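Local coordinates for sugar ABC transporter, sugar-binding protein (Streptococcus pneumoniae, PDB 2HEU) that probably captures sugars such as raffinose outside the cell and delivers them to an ABC transporter for uptake, at residues E22-Q26 and V61-R65; G130-D136 and N270-F276; K137-L143 and D158-Q164. All coordinates share one frame; numbering follows the deposited sequence. Where two conformers were deposited one is given.

Interaction 1 (E22-Q26 and V61-R65)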
loop_
_atom_site.group_PDB
_atom_site.type_symbol
_atom_site.label_atom_id
_atom_site.label_comp_id
_atom_site.label_asym_id
_atom_site.label_seq_id
_atom_site.Cartn_x
_atom_site.Cartn_y
_atom_site.Cartn_z
ATOM N N GLU A 22 3.691 -25.251 -6.915
ATOM C CA GLU A 22 4.074 -24.444 -5.776
ATOM C C GLU A 22 3.463 -23.072 -5.858
ATOM O O GLU A 22 3.496 -22.427 -6.893
ATOM C CB GLU A 22 5.582 -24.243 -5.752
ATOM C CG GLU A 22 6.063 -23.385 -4.612
ATOM C CD GLU A 22 7.497 -23.138 -4.491
ATOM O OE1 GLU A 22 8.279 -23.836 -5.192
ATOM O OE2 GLU A 22 7.961 -22.291 -3.717
ATOM N N TYR A 23 2.884 -22.637 -4.745
ATOM C CA TYR A 23 2.437 -21.234 -4.529
ATOM C C TYR A 23 3.393 -20.651 -3.510
ATOM O O TYR A 23 3.394 -21.040 -2.324
ATOM C CB TYR A 23 0.984 -21.154 -4.064
ATOM C CG TYR A 23 0.662 -19.777 -3.584
ATOM C CD1 TYR A 23 0.947 -18.659 -4.334
ATOM C CD2 TYR A 23 0.141 -19.567 -2.308
ATOM C CE1 TYR A 23 0.726 -17.384 -3.821
ATOM C CE2 TYR A 23 -0.072 -18.287 -1.815
ATOM C CZ TYR A 23 0.247 -17.202 -2.577
ATOM O OH TYR A 23 0.113 -15.914 -2.085
ATOM N N PHE A 24 4.206 -19.688 -3.969
ATOM C CA PHE A 24 5.197 -19.024 -3.085
ATOM C C PHE A 24 4.523 -17.782 -2.470
ATOM O O PHE A 24 4.305 -16.788 -3.139
ATOM C CB PHE A 24 6.433 -18.638 -3.899
ATOM C CG PHE A 24 7.547 -18.071 -3.095
ATOM C CD1 PHE A 24 8.543 -18.885 -2.521
ATOM C CD2 PHE A 24 7.649 -16.687 -2.875
ATOM C CE1 PHE A 24 9.631 -18.341 -1.799
ATOM C CE2 PHE A 24 8.711 -16.182 -2.179
ATOM C CZ PHE A 24 9.670 -17.008 -1.651
ATOM N N ASN A 25 4.133 -17.918 -1.206
ATOM C CA ASN A 25 3.357 -16.879 -0.539
ATOM C C ASN A 25 4.253 -15.870 0.156
ATOM O O ASN A 25 5.264 -16.241 0.767
ATOM C CB ASN A 25 2.521 -17.587 0.522
ATOM C CG ASN A 25 1.539 -16.635 1.184
ATOM O OD1 ASN A 25 0.872 -15.818 0.529
ATOM N ND2 ASN A 25 1.351 -16.801 2.479
ATOM N N GLN A 26 3.840 -14.622 0.166
ATOM C CA GLN A 26 4.486 -13.583 0.995
ATOM C C GLN A 26 3.486 -13.036 2.056
ATOM O O GLN A 26 3.911 -12.306 2.939
ATOM C CB GLN A 26 5.126 -12.462 0.229
ATOM C CG GLN A 26 6.256 -12.991 -0.664
ATOM C CD GLN A 26 7.159 -11.938 -1.145
ATOM O OE1 GLN A 26 7.862 -11.273 -0.291
ATOM N NE2 GLN A 26 7.265 -11.765 -2.424
ATOM N N VAL A 61 14.803 -14.707 -0.605
ATOM C CA VAL A 61 14.788 -16.101 -1.084
ATOM C C VAL A 61 14.299 -16.082 -2.547
ATOM O O VAL A 61 14.828 -16.801 -3.388
ATOM C CB VAL A 61 13.931 -16.989 -0.170
ATOM C CG1 VAL A 61 13.730 -18.341 -0.836
ATOM C CG2 VAL A 61 14.618 -17.128 1.239
ATOM N N LEU A 62 13.273 -15.336 -2.878
ATOM C CA LEU A 62 12.773 -15.284 -4.241
ATOM C C LEU A 62 13.847 -14.842 -5.177
ATOM O O LEU A 62 13.990 -15.374 -6.277
ATOM C CB LEU A 62 11.535 -14.449 -4.309
ATOM C CG LEU A 62 10.809 -14.400 -5.638
ATOM C CD1 LEU A 62 10.321 -15.777 -6.060
ATOM C CD2 LEU A 62 9.630 -13.419 -5.554
ATOM N N LYS A 63 14.607 -13.794 -4.813
ATOM C CA LYS A 63 15.699 -13.351 -5.651
ATOM C C LYS A 63 16.680 -14.467 -5.885
ATOM O O LYS A 63 17.147 -14.680 -7.037
ATOM C CB LYS A 63 16.385 -12.138 -5.068
ATOM C CG LYS A 63 15.567 -10.881 -4.986
ATOM C CD LYS A 63 16.257 -9.756 -4.307
ATOM C CE LYS A 63 15.437 -8.531 -4.019
ATOM N NZ LYS A 63 16.239 -7.681 -3.069
ATOM N N THR A 64 17.057 -15.189 -4.855
ATOM C CA THR A 64 18.043 -16.285 -4.968
ATOM C C THR A 64 17.509 -17.321 -5.915
ATOM O O THR A 64 18.251 -17.863 -6.769
ATOM C CB THR A 64 18.346 -16.860 -3.616
ATOM O OG1 THR A 64 18.970 -15.837 -2.788
ATOM C CG2 THR A 64 19.245 -18.109 -3.693
ATOM N N ARG A 65 16.225 -17.667 -5.752
ATOM C CA ARG A 65 15.617 -18.744 -6.513
ATOM C C ARG A 65 15.498 -18.330 -7.985
ATOM O O ARG A 65 15.750 -19.148 -8.857
ATOM C CB ARG A 65 14.302 -19.230 -5.905
ATOM C CG ARG A 65 14.465 -19.899 -4.547
ATOM C CD ARG A 65 13.227 -20.493 -4.028
ATOM N NE ARG A 65 12.597 -21.430 -4.951
ATOM C CZ ARG A 65 11.394 -21.886 -4.848
ATOM N NH1 ARG A 65 10.691 -21.637 -3.760
ATOM N NH2 ARG A 65 10.907 -22.688 -5.783
#
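The guanidinium of Arg-65 grips the carboxylate of Glu-22 end-on in a bidentate salt bridge, with NH1 and NH2 each taking one oxygen. Arg-65 NH1 gives a hydrogen bond to Glu-22 OE2 at 2.8 Å, using the syn lone pair of that oxygen. Arg-65 NH2 bonds to Glu-22 OE1 at 2.9 Å. Both bonds are nearly straight. The carboxylate and the guanidinium are close to coplanar, with planes 25° apart. The two bonds together fix how each flat group is turned. Glu-22 reaches across as an extended chain, while Arg-65 bends at chi3 (54°) to bring its end nitrogens to the carboxylate. The NE of Arg-65 is used elsewhere, in a salt bridge to Asp-70.

The apolar part centres on the ring of Phe-24. Phe-24 CE2 lies 3.9 Å from Leu-62 CB, and Leu-62 CD1 sits over one face toward the rim. Val-61 CG1 meets the ring edge, 4.2 Å from Phe-24 CE1. Arg-65 NH1 also passes 3.7 Å from Phe-24 CD1, so the ring packs beside the ion pair. Gln-26 touches Leu-62 only lightly; its NE2 bonds to Asn-76 O.

Strands 48-53 and 74-76, with helix 58-67 between them in the chain, form a beta-alpha-beta crossover. Strand 19-24 lies between those two parallel strands, and the helix packs over it. Such a crossover is typical of the alpha/beta domains of bacterial extracellular solute-binding proteins.

Interaction 2 (G130-D136 and N270-F276)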
loop_
_atom_site.group_PDB
_atom_site.type_symbol
_atom_site.label_atom_id
_atom_site.label_comp_id
_atom_site.label_asym_id
_atom_site.label_seq_id
_atom_site.Cartn_x
_atom_site.Cartn_y
_atom_site.Cartn_z
ATOM N N GLY A 130 -3.919 6.637 4.694
ATOM C CA GLY A 130 -4.671 7.842 5.050
ATOM C C GLY A 130 -4.546 8.129 6.543
ATOM O O GLY A 130 -3.552 7.785 7.171
ATOM N N ILE A 131 -5.603 8.775 7.075
ATOM C CA ILE A 131 -5.568 9.214 8.445
ATOM C C ILE A 131 -6.619 8.417 9.229
ATOM O O ILE A 131 -7.810 8.469 8.927
ATOM C CB ILE A 131 -5.866 10.720 8.646
ATOM C CG1 ILE A 131 -5.008 11.569 7.669
ATOM C CG2 ILE A 131 -5.658 11.119 10.045
ATOM C CD1 ILE A 131 -3.516 11.465 7.868
ATOM N N TYR A 132 -6.152 7.644 10.230
ATOM C CA TYR A 132 -7.106 7.040 11.227
ATOM C C TYR A 132 -7.552 8.094 12.152
ATOM O O TYR A 132 -6.773 8.967 12.576
ATOM C CB TYR A 132 -6.357 5.939 12.028
ATOM C CG TYR A 132 -6.034 4.730 11.192
ATOM C CD1 TYR A 132 -6.945 3.671 11.141
ATOM C CD2 TYR A 132 -4.905 4.634 10.439
ATOM C CE1 TYR A 132 -6.680 2.536 10.387
ATOM C CE2 TYR A 132 -4.647 3.522 9.678
ATOM C CZ TYR A 132 -5.557 2.461 9.661
ATOM O OH TYR A 132 -5.322 1.319 8.922
ATOM N N TYR A 133 -8.859 8.043 12.519
ATOM C CA TYR A 133 -9.358 9.013 13.487
ATOM C C TYR A 133 -10.377 8.360 14.372
ATOM O O TYR A 133 -10.995 7.302 14.086
ATOM C CB TYR A 133 -9.969 10.255 12.785
ATOM C CG TYR A 133 -11.314 10.069 12.089
ATOM C CD1 TYR A 133 -11.428 9.442 10.860
ATOM C CD2 TYR A 133 -12.458 10.552 12.697
ATOM C CE1 TYR A 133 -12.641 9.302 10.252
ATOM C CE2 TYR A 133 -13.703 10.377 12.083
ATOM C CZ TYR A 133 -13.782 9.767 10.853
ATOM O OH TYR A 133 -15.002 9.616 10.260
ATOM N N ASN A 134 -10.582 8.994 15.526
ATOM C CA ASN A 134 -11.505 8.535 16.553
ATOM C C ASN A 134 -12.883 9.176 16.337
ATOM O O ASN A 134 -13.055 10.362 16.624
ATOM C CB ASN A 134 -10.923 8.919 17.896
ATOM C CG ASN A 134 -11.666 8.460 19.125
ATOM O OD1 ASN A 134 -10.966 8.077 20.155
ATOM N ND2 ASN A 134 -12.926 8.441 19.100
ATOM N N LYS A 135 -13.828 8.371 15.817
ATOM C CA LYS A 135 -15.138 8.945 15.509
ATOM C C LYS A 135 -15.823 9.479 16.727
ATOM O O LYS A 135 -16.530 10.517 16.706
ATOM C CB LYS A 135 -16.035 7.920 14.825
ATOM C CG LYS A 135 -15.594 7.440 13.494
ATOM C CD LYS A 135 -16.586 6.411 12.895
ATOM C CE LYS A 135 -16.338 6.020 11.510
ATOM N NZ LYS A 135 -17.301 4.983 11.042
ATOM N N ASP A 136 -15.715 8.763 17.850
ATOM C CA ASP A 136 -16.396 9.126 19.097
ATOM C C ASP A 136 -15.945 10.459 19.566
ATOM O O ASP A 136 -16.751 11.332 19.932
ATOM C CB ASP A 136 -16.178 8.107 20.226
ATOM C CG ASP A 136 -16.709 6.720 19.946
ATOM O OD1 ASP A 136 -16.741 6.267 18.811
ATOM O OD2 ASP A 136 -16.965 6.009 20.950
ATOM N N ASN A 270 -11.801 1.327 22.696
ATOM C CA ASN A 270 -13.156 1.564 23.210
ATOM C C ASN A 270 -13.836 2.717 22.478
ATOM O O ASN A 270 -14.488 3.566 23.107
ATOM C CB ASN A 270 -13.068 1.855 24.712
ATOM C CG ASN A 270 -14.332 1.795 25.362
ATOM O OD1 ASN A 270 -15.221 1.010 25.007
ATOM N ND2 ASN A 270 -14.499 2.659 26.343
ATOM N N PHE A 271 -13.720 2.781 21.190
ATOM C CA PHE A 271 -14.360 3.784 20.302
ATOM C C PHE A 271 -14.463 3.204 18.931
ATOM O O PHE A 271 -13.777 2.244 18.572
ATOM C CB PHE A 271 -13.590 5.079 20.338
ATOM C CG PHE A 271 -12.183 4.979 19.785
ATOM C CD1 PHE A 271 -11.120 4.699 20.600
ATOM C CD2 PHE A 271 -11.920 5.217 18.423
ATOM C CE1 PHE A 271 -9.799 4.610 20.080
ATOM C CE2 PHE A 271 -10.670 5.140 17.937
ATOM C CZ PHE A 271 -9.591 4.848 18.770
ATOM N N LYS A 272 -15.217 3.942 18.095
ATOM C CA LYS A 272 -15.459 3.612 16.704
ATOM C C LYS A 272 -14.389 4.255 15.810
ATOM O O LYS A 272 -14.233 5.479 15.753
ATOM C CB LYS A 272 -16.854 4.066 16.317
ATOM C CG LYS A 272 -17.904 3.192 17.001
ATOM C CD LYS A 272 -17.702 1.627 16.933
ATOM C CE LYS A 272 -18.933 0.793 17.308
ATOM N NZ LYS A 272 -18.513 -0.582 17.613
ATOM N N ILE A 273 -13.623 3.429 15.136
ATOM C CA ILE A 273 -12.509 3.902 14.301
ATOM C C ILE A 273 -13.009 4.291 12.934
ATOM O O ILE A 273 -13.778 3.557 12.321
ATOM C CB ILE A 273 -11.426 2.813 14.157
ATOM C CG1 ILE A 273 -10.901 2.395 15.526
ATOM C CG2 ILE A 273 -10.320 3.232 13.202
ATOM C CD1 ILE A 273 -10.296 1.011 15.514
ATOM N N GLY A 274 -12.534 5.450 12.432
ATOM C CA GLY A 274 -12.737 5.812 11.065
ATOM C C GLY A 274 -11.424 6.104 10.391
ATOM O O GLY A 274 -10.348 6.162 11.025
ATOM N N THR A 275 -11.495 6.309 9.076
ATOM C CA THR A 275 -10.331 6.792 8.309
ATOM C C THR A 275 -10.806 7.904 7.355
ATOM O O THR A 275 -11.990 7.932 6.931
ATOM C CB THR A 275 -9.664 5.643 7.525
ATOM O OG1 THR A 275 -10.653 4.935 6.761
ATOM C CG2 THR A 275 -8.898 4.703 8.426
ATOM N N PHE A 276 -9.896 8.764 7.002
ATOM C CA PHE A 276 -10.167 9.717 5.957
ATOM C C PHE A 276 -8.956 9.810 5.047
ATOM O O PHE A 276 -7.803 9.542 5.398
ATOM C CB PHE A 276 -10.649 11.082 6.461
ATOM C CG PHE A 276 -9.689 11.873 7.315
ATOM C CD1 PHE A 276 -8.727 12.717 6.743
ATOM C CD2 PHE A 276 -9.786 11.889 8.724
ATOM C CE1 PHE A 276 -7.930 13.540 7.543
ATOM C CE2 PHE A 276 -9.005 12.683 9.508
ATOM C CZ PHE A 276 -8.082 13.520 8.889
HETATM O O HOH W 1 -14.982 8.308 7.734
HETATM O O HOH W 2 -16.119 2.284 12.643
HETATM O O HOH W 3 -15.708 5.989 23.166
#
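Phe-276 and Tyr-133 both hold CG between the backbone N and the carbonyl carbon (chi1 63° and 73°), which folds each ring over the neighbouring strand. The Phe-276 ring thus covers Ile-131, whose CB makes a CH-pi contact 3.6 Å from the ring centroid. Tyr-133 lies across Gly-274, with Gly-274 N over one ring face. Tyr-133 CD1 meets Phe-276 CD2 at 3.6 Å, near the edge of the phenylalanine ring. Phe-271 has the same kind of chi1, and the side-chain amide of Asn-134 stacks on its ring, planes 12° apart.

The strands pair antiparallel in a three-stranded sheet, separate from the mixed sheet of strand 19-24. Strand 129-134 is central; 253-257 and 273-276 are the edges. Ile-131 pairs with Phe-276 and Tyr-133 with Gly-274 as hydrogen-bonded pairs. On the other sheet face, Thr-275 CG2 lies over the Tyr-132 ring, 3.9 Å from its centroid, and Ile-273 CG2 meets the ring edge. Tyr-132 OH bonds to Gly-257 O.

Past the last bridge, hydrogen bonds continue into the first turn of helix 135-141, which Asn-134 precedes at the N-cap position. Lys-135 N bonds to Lys-272 O at 2.9 Å. Lys-272 N returns a bond to Asp-136 OD1 at 2.9 Å, coming from above the carboxylate plane. One water bridges Asp-136 OD2 and Asn-270 O, another Tyr-133 OH and Thr-275 O.

Interaction 3 (K137-L143 and D158-Q164)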
loop_
_atom_site.group_PDB
_atom_site.type_symbol
_atom_site.label_atom_id
_atom_site.label_comp_id
_atom_site.label_asym_id
_atom_site.label_seq_id
_atom_site.Cartn_x
_atom_site.Cartn_y
_atom_site.Cartn_z
ATOM N N LYS A 137 -14.635 10.694 19.585
ATOM C CA LYS A 137 -14.085 11.962 20.010
ATOM C C LYS A 137 -14.401 13.056 19.043
ATOM O O LYS A 137 -14.683 14.200 19.484
ATOM C CB LYS A 137 -12.580 11.887 20.293
ATOM C CG LYS A 137 -12.267 11.111 21.523
ATOM C CD LYS A 137 -12.870 11.702 22.795
ATOM C CE LYS A 137 -12.148 12.805 23.343
ATOM N NZ LYS A 137 -12.619 13.032 24.785
ATOM N N PHE A 138 -14.331 12.818 17.768
ATOM C CA PHE A 138 -14.732 13.863 16.838
ATOM C C PHE A 138 -16.210 14.256 17.126
ATOM O O PHE A 138 -16.557 15.432 17.043
ATOM C CB PHE A 138 -14.597 13.419 15.346
ATOM C CG PHE A 138 -13.232 13.612 14.745
ATOM C CD1 PHE A 138 -12.076 13.315 15.432
ATOM C CD2 PHE A 138 -13.099 14.127 13.474
ATOM C CE1 PHE A 138 -10.834 13.480 14.839
ATOM C CE2 PHE A 138 -11.834 14.313 12.878
ATOM C CZ PHE A 138 -10.706 14.003 13.609
ATOM N N GLU A 139 -17.068 13.295 17.301
ATOM C CA GLU A 139 -18.507 13.621 17.573
ATOM C C GLU A 139 -18.607 14.415 18.848
ATOM O O GLU A 139 -19.333 15.445 18.911
ATOM C CB GLU A 139 -19.312 12.334 17.574
ATOM C CG GLU A 139 -20.782 12.603 17.576
ATOM C CD GLU A 139 -21.597 11.360 17.717
ATOM O OE1 GLU A 139 -21.098 10.388 18.340
ATOM O OE2 GLU A 139 -22.775 11.387 17.265
ATOM N N GLU A 140 -17.881 14.068 19.899
ATOM C CA GLU A 140 -18.007 14.750 21.251
ATOM C C GLU A 140 -17.487 16.158 21.161
ATOM O O GLU A 140 -17.890 17.046 21.971
ATOM C CB GLU A 140 -17.179 14.008 22.336
ATOM C CG GLU A 140 -17.069 14.738 23.789
ATOM C CD GLU A 140 -15.988 14.156 24.681
ATOM O OE1 GLU A 140 -15.268 13.267 24.235
ATOM O OE2 GLU A 140 -15.853 14.572 25.839
ATOM N N LEU A 141 -16.565 16.347 20.222
ATOM C CA LEU A 141 -15.930 17.691 20.078
ATOM C C LEU A 141 -16.510 18.511 18.966
ATOM O O LEU A 141 -16.126 19.644 18.760
ATOM C CB LEU A 141 -14.411 17.560 19.944
ATOM C CG LEU A 141 -13.680 16.954 21.125
ATOM C CD1 LEU A 141 -12.290 16.670 20.627
ATOM C CD2 LEU A 141 -13.724 17.922 22.266
ATOM N N GLY A 142 -17.487 17.975 18.282
ATOM C CA GLY A 142 -18.101 18.669 17.191
ATOM C C GLY A 142 -17.232 18.873 15.975
ATOM O O GLY A 142 -17.387 19.864 15.262
ATOM N N LEU A 143 -16.279 17.968 15.742
ATOM C CA LEU A 143 -15.337 18.049 14.665
ATOM C C LEU A 143 -15.725 17.220 13.488
ATOM O O LEU A 143 -16.401 16.207 13.678
ATOM C CB LEU A 143 -13.980 17.562 15.122
ATOM C CG LEU A 143 -13.462 18.308 16.302
ATOM C CD1 LEU A 143 -12.199 17.592 16.866
ATOM C CD2 LEU A 143 -13.163 19.774 16.056
ATOM N N ASP A 158 -7.848 23.216 16.147
ATOM C CA ASP A 158 -9.040 23.117 16.961
ATOM C C ASP A 158 -8.909 22.030 18.002
ATOM O O ASP A 158 -9.348 22.220 19.151
ATOM C CB ASP A 158 -10.299 22.839 16.115
ATOM C CG ASP A 158 -10.709 24.045 15.281
ATOM O OD1 ASP A 158 -10.152 25.176 15.432
ATOM O OD2 ASP A 158 -11.615 23.851 14.448
ATOM N N ILE A 159 -8.310 20.899 17.657
ATOM C CA ILE A 159 -8.082 19.830 18.657
ATOM C C ILE A 159 -7.157 20.299 19.735
ATOM O O ILE A 159 -7.380 20.095 20.952
ATOM C CB ILE A 159 -7.602 18.569 17.943
ATOM C CG1 ILE A 159 -8.708 17.980 17.072
ATOM C CG2 ILE A 159 -7.097 17.549 18.982
ATOM C CD1 ILE A 159 -8.202 16.918 16.090
ATOM N N VAL A 160 -6.041 20.944 19.377
ATOM C CA VAL A 160 -5.138 21.474 20.364
ATOM C C VAL A 160 -5.840 22.430 21.278
ATOM O O VAL A 160 -5.651 22.371 22.480
ATOM C CB VAL A 160 -3.905 22.170 19.718
ATOM C CG1 VAL A 160 -3.001 22.768 20.765
ATOM C CG2 VAL A 160 -3.066 21.134 18.887
ATOM N N ALA A 161 -6.672 23.330 20.717
ATOM C CA ALA A 161 -7.325 24.304 21.581
ATOM C C ALA A 161 -8.279 23.627 22.577
ATOM O O ALA A 161 -8.517 24.236 23.628
ATOM C CB ALA A 161 -8.017 25.341 20.656
ATOM N N LYS A 162 -8.845 22.491 22.216
ATOM C CA LYS A 162 -9.678 21.708 23.100
ATOM C C LYS A 162 -8.917 20.830 24.092
ATOM O O LYS A 162 -9.522 20.172 24.945
ATOM C CB LYS A 162 -10.616 20.827 22.252
ATOM C CG LYS A 162 -11.581 21.664 21.420
ATOM C CD LYS A 162 -12.411 20.825 20.498
ATOM C CE LYS A 162 -13.237 21.637 19.492
ATOM N NZ LYS A 162 -14.598 21.699 20.050
ATOM N N GLY A 163 -7.611 20.939 24.156
ATOM C CA GLY A 163 -6.812 20.267 25.099
ATOM C C GLY A 163 -6.616 18.789 24.827
ATOM O O GLY A 163 -6.400 18.021 25.770
ATOM N N GLN A 164 -6.641 18.368 23.575
ATOM C CA GLN A 164 -6.318 17.013 23.294
ATOM C C GLN A 164 -5.279 17.015 22.190
ATOM O O GLN A 164 -4.919 18.048 21.637
ATOM C CB GLN A 164 -7.566 16.250 22.954
ATOM C CG GLN A 164 -8.511 16.146 24.091
ATOM C CD GLN A 164 -9.662 15.119 23.831
ATOM O OE1 GLN A 164 -9.391 13.917 23.559
ATOM N NE2 GLN A 164 -10.890 15.571 23.938
#
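Leu-141 and Lys-162 run alongside each other, pointing opposite ways. Lys-162 CD packs 3.6 Å from Leu-141 CD2. Beyond that point the lysine chain bends at chi4 (-99°), which turns NZ toward the backbone of the other segment. There Lys-162 NZ donates a hydrogen bond to Leu-141 O at 2.9 Å. It reaches a lone pair of the oxygen within the carbonyl plane. The carbonyl belongs to the last turn of helix 135-141, so the ammonium group probably offsets some of the negative end of the helix dipole.

Leu-143 supplies the apolar contact on one side. Leu-143 CD1 meets Ile-159 CG1 at 3.5 Å, and Leu-143 CD2 rests 3.9 Å from Lys-162 CE. On the other side, in the conformer given, the side chain of Gln-164 crosses Lys-137 at about a right angle and also touches Leu-141. Lys-137 bends at chi2 and chi3. In the given conformer of Glu-140, Lys-137 NZ forms a salt bridge within its own helix to Glu-140 OE1 at 2.7 Å.

Farther out, two turns set the positions of these groups. Gly-142 has positive phi and ends helix 135-141; Leu-143 N bonds back to Phe-138 O at 2.9 Å. Gly-163 does the same for helix 149-161, with Gln-164 N bonding to Ile-159 O at 3.2 Å. Leu-155 lies behind, touching both Phe-138 and Leu-143. Leu-252 touches Lys-137 and Gln-164. The contact is thus a surface meeting of two successive helices at their C-terminal ends, each closed by a Schellman motif.

Overall arrangement
From the N terminus, interaction 1 comes first. It closes a loop of 34 residues and ties strand 19-24 of the five-stranded mixed sheet to helix 58-67. Interaction 2 opens later, at strand 129-134, and closes only at strand 273-276 after 133 intervening residues. Interaction 3 is nested inside that loop and joins the ends of helices 135-141 and 149-161 across 14 residues. Helix 135-141 serves both interaction 2 and interaction 3, and Tyr-133 CD2 meets Phe-138 CD2 at 3.7 Å between them. Their centres are about 13 Å apart. Interaction 1 lies on the opposite side of the chain's centre, with its centre about 36 Å from that of interaction 2.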